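Local coordinates for glycoside hydrolase family protein (Novosphingobium sp. PP1Y, PDB 6Q2F) that is an alpha-L-rhamnosidase that probably cleaves terminal rhamnose from alpha-L-rhamnosides, and carries a bound sodium ion, at residues W992-Q997 and G1027-S1032. Residues are numbered along the deposited sequence; the frame is centred on the assembly and turned at random.
Sequences WQVAFQ and GIATYS
On the face of the sheet formed by V994, F996, A1029 and Y1031, the valine sits between two aromatic rings. With its CG1 anti to the backbone N (chi1 -169°), V994 sets that methyl over the centre of the Y1031 ring, a CH-pi contact of 4.1 Å from CG1 to the centroid, while CG2 lies 3.6 Å from Y1031 CD2. The same CG1 also covers one face of the F996 ring toward its rim, and A1029 CB meets F996 CE1 at 3.9 Å. W992 crosses Y1031 at about a right angle, its CE3 packing on Y1031 CB at 3.8 Å. The Y1031 hydroxyl bonds L1132 N in the facing sheet, consistent with a galactose-binding-like beta-sandwich. Beneath these side chains the strands run antiparallel, joined by main-chain bonds at Q993–S1032 and A995–T1030, the straightest being T1030 N to A995 O (2.7 Å, 179°). Q997 grips I1028 twice: its N donates to I1028 O (3.1 Å), and OE1 of its extended side chain, replacing a backbone carbonyl, accepts I1028 N at 3.0 Å from above the amide plane. An alanine here would remove OE1 and probably loosen the start of strand 1028-1032. A water joins I1028 O to T1030 OG1 on the other face. The chemistry is thus divided, largely apolar around V994 and Y1031, more polar around Q993, T1030 and S1032.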
ATOM      1  N   TRP A 992      29.656 -25.090  30.900  1.00 46.29           N
ATOM      2  CA  TRP A 992      29.416 -23.657  30.835  1.00 43.19           C
ATOM      3  C   TRP A 992      28.660 -23.205  32.072  1.00 47.36           C
ATOM      4  O   TRP A 992      27.785 -23.918  32.567  1.00 45.58           O
ATOM      5  CB  TRP A 992      28.610 -23.272  29.592  1.00 39.52           C
ATOM      6  CG  TRP A 992      29.277 -23.487  28.292  1.00 39.56           C
ATOM      7  CD1 TRP A 992      29.548 -24.677  27.688  1.00 42.72           C
ATOM      8  CD2 TRP A 992      29.726 -22.469  27.391  1.00 40.14           C
ATOM      9  NE1 TRP A 992      30.159 -24.466  26.472  1.00 42.58           N
ATOM     10  CE2 TRP A 992      30.273 -23.116  26.266  1.00 41.45           C
ATOM     11  CE3 TRP A 992      29.729 -21.074  27.435  1.00 44.08           C
ATOM     12  CZ2 TRP A 992      30.805 -22.417  25.195  1.00 42.85           C
ATOM     13  CZ3 TRP A 992      30.261 -20.386  26.377  1.00 42.22           C
ATOM     14  CH2 TRP A 992      30.796 -21.055  25.268  1.00 35.94           C
ATOM     15  N   GLN A 993      28.997 -22.010  32.552  1.00 51.92           N
ATOM     16  CA  GLN A 993      28.171 -21.322  33.531  1.00 46.96           C
ATOM     17  C   GLN A 993      27.094 -20.550  32.791  1.00 50.49           C
ATOM     18  O   GLN A 993      27.372 -19.912  31.767  1.00 46.44           O
ATOM     19  CB  GLN A 993      29.004 -20.358  34.378  1.00 46.70           C
ATOM     20  CG  GLN A 993      30.295 -20.968  34.921  1.00 61.72           C
ATOM     21  CD  GLN A 993      30.074 -22.348  35.494  1.00 71.91           C
ATOM     22  OE1 GLN A 993      29.189 -22.552  36.323  1.00 76.81           O
ATOM     23  NE2 GLN A 993      30.865 -23.312  35.038  1.00 74.75           N
ATOM     24  N   VAL A 994      25.867 -20.619  33.296  1.00 46.16           N
ATOM     25  CA  VAL A 994      24.751 -19.865  32.748  1.00 45.85           C
ATOM     26  C   VAL A 994      24.101 -19.072  33.868  1.00 46.73           C
ATOM     27  O   VAL A 994      23.700 -19.649  34.881  1.00 48.46           O
ATOM     28  CB  VAL A 994      23.715 -20.783  32.084  1.00 40.24           C
ATOM     29  CG1 VAL A 994      22.715 -19.937  31.298  1.00 37.44           C
ATOM     30  CG2 VAL A 994      24.400 -21.787  31.185  1.00 45.97           C
ATOM     31  N   ALA A 995      23.965 -17.760  33.669  1.00 41.10           N
ATOM     32  CA  ALA A 995      23.265 -16.908  34.616  1.00 43.90           C
ATOM     33  C   ALA A 995      22.045 -16.328  33.926  1.00 41.80           C
ATOM     34  O   ALA A 995      22.132 -15.897  32.776  1.00 41.67           O
ATOM     35  CB  ALA A 995      24.167 -15.787  35.157  1.00 35.59           C
ATOM     36  N   PHE A 996      20.916 -16.322  34.624  1.00 39.27           N
ATOM     37  CA  PHE A 996      19.653 -15.923  34.032  1.00 36.02           C
ATOM     38  C   PHE A 996      19.212 -14.560  34.541  1.00 38.08           C
ATOM     39  O   PHE A 996      19.293 -14.266  35.735  1.00 40.73           O
ATOM     40  CB  PHE A 996      18.574 -16.957  34.315  1.00 39.62           C
ATOM     41  CG  PHE A 996      18.791 -18.257  33.612  1.00 41.92           C
ATOM     42  CD1 PHE A 996      18.373 -18.419  32.303  1.00 41.10           C
ATOM     43  CD2 PHE A 996      19.403 -19.322  34.257  1.00 41.76           C
ATOM     44  CE1 PHE A 996      18.558 -19.615  31.642  1.00 38.76           C
ATOM     45  CE2 PHE A 996      19.603 -20.540  33.588  1.00 38.21           C
ATOM     46  CZ  PHE A 996      19.174 -20.677  32.282  1.00 38.37           C
ATOM     47  N   GLN A 997      18.771 -13.722  33.606  1.00 36.36           N
ATOM     48  CA  GLN A 997      18.125 -12.459  33.935  1.00 41.65           C
ATOM     49  C   GLN A 997      17.110 -12.627  35.061  1.00 46.22           C
ATOM     50  O   GLN A 997      16.265 -13.527  35.031  1.00 37.75           O
ATOM     51  CB  GLN A 997      17.432 -11.907  32.697  1.00 37.92           C
ATOM     52  CG  GLN A 997      16.945 -10.518  32.882  1.00 34.26           C
ATOM     53  CD  GLN A 997      16.548  -9.868  31.542  1.00 38.58           C
ATOM     54  OE1 GLN A 997      16.358 -10.545  30.531  1.00 38.52           O
ATOM     55  NE2 GLN A 997      16.423  -8.553  31.550  1.00 39.18           N
ATOM     56  N   GLY A1027      14.241 -14.091  27.986  1.00 33.58           N
ATOM     57  CA  GLY A1027      15.069 -13.010  28.479  1.00 37.85           C
ATOM     58  C   GLY A1027      16.503 -13.196  28.011  1.00 39.14           C
ATOM     59  O   GLY A1027      16.750 -13.764  26.947  1.00 36.70           O
ATOM     60  N   ILE A1028      17.438 -12.717  28.825  1.00 34.23           N
ATOM     61  CA  ILE A1028      18.861 -12.785  28.501  1.00 32.36           C
ATOM     62  C   ILE A1028      19.516 -13.801  29.425  1.00 36.14           C
ATOM     63  O   ILE A1028      19.536 -13.620  30.648  1.00 38.85           O
ATOM     64  CB  ILE A1028      19.537 -11.411  28.618  1.00 39.87           C
ATOM     65  CG1 ILE A1028      18.829 -10.382  27.720  1.00 37.53           C
ATOM     66  CG2 ILE A1028      20.996 -11.509  28.227  1.00 41.92           C
ATOM     67  CD1 ILE A1028      19.447  -8.998  27.788  1.00 37.01           C
ATOM     68  N   ALA A1029      20.040 -14.875  28.844  1.00 35.85           N
ATOM     69  CA  ALA A1029      20.851 -15.843  29.573  1.00 40.99           C
ATOM     70  C   ALA A1029      22.320 -15.580  29.258  1.00 45.33           C
ATOM     71  O   ALA A1029      22.698 -15.476  28.085  1.00 42.76           O
ATOM     72  CB  ALA A1029      20.468 -17.272  29.198  1.00 38.56           C
ATOM     73  N   THR A1030      23.142 -15.468  30.302  1.00 38.68           N
ATOM     74  CA  THR A1030      24.554 -15.123  30.153  1.00 40.61           C
ATOM     75  C   THR A1030      25.405 -16.379  30.336  1.00 40.48           C
ATOM     76  O   THR A1030      25.483 -16.936  31.440  1.00 41.10           O
ATOM     77  CB  THR A1030      24.949 -14.039  31.153  1.00 42.60           C
ATOM     78  OG1 THR A1030      24.210 -12.844  30.874  1.00 37.28           O
ATOM     79  CG2 THR A1030      26.440 -13.734  31.057  1.00 35.67           C
ATOM     80  N   TYR A1031      26.035 -16.824  29.254  1.00 38.63           N
ATOM     81  CA  TYR A1031      26.893 -17.997  29.286  1.00 37.81           C
ATOM     82  C   TYR A1031      28.339 -17.580  29.509  1.00 41.81           C
ATOM     83  O   TYR A1031      28.816 -16.604  28.924  1.00 46.16           O
ATOM     84  CB  TYR A1031      26.784 -18.789  27.988  1.00 37.75           C
ATOM     85  CG  TYR A1031      25.475 -19.510  27.754  1.00 40.90           C
ATOM     86  CD1 TYR A1031      24.310 -18.808  27.415  1.00 45.11           C
ATOM     87  CD2 TYR A1031      25.411 -20.898  27.801  1.00 35.27           C
ATOM     88  CE1 TYR A1031      23.110 -19.475  27.176  1.00 33.46           C
ATOM     89  CE2 TYR A1031      24.219 -21.567  27.549  1.00 41.96           C
ATOM     90  CZ  TYR A1031      23.073 -20.852  27.238  1.00 38.48           C
ATOM     91  OH  TYR A1031      21.895 -21.509  26.983  1.00 44.53           O
ATOM     92  N   SER A1032      29.043 -18.361  30.320  1.00 38.41           N
ATOM     93  CA  SER A1032      30.333 -17.995  30.891  1.00 44.63           C
ATOM     94  C   SER A1032      31.254 -19.196  30.814  1.00 53.08           C
ATOM     95  O   SER A1032      30.824 -20.324  31.076  1.00 47.27           O
ATOM     96  CB  SER A1032      30.187 -17.557  32.358  1.00 73.60           C
ATOM     97  OG  SER A1032      31.437 -17.243  32.937  1.00 93.75           O
TER
HETATM   98  O   HOH W   1      21.913 -12.692  31.945  1.00 44.02           O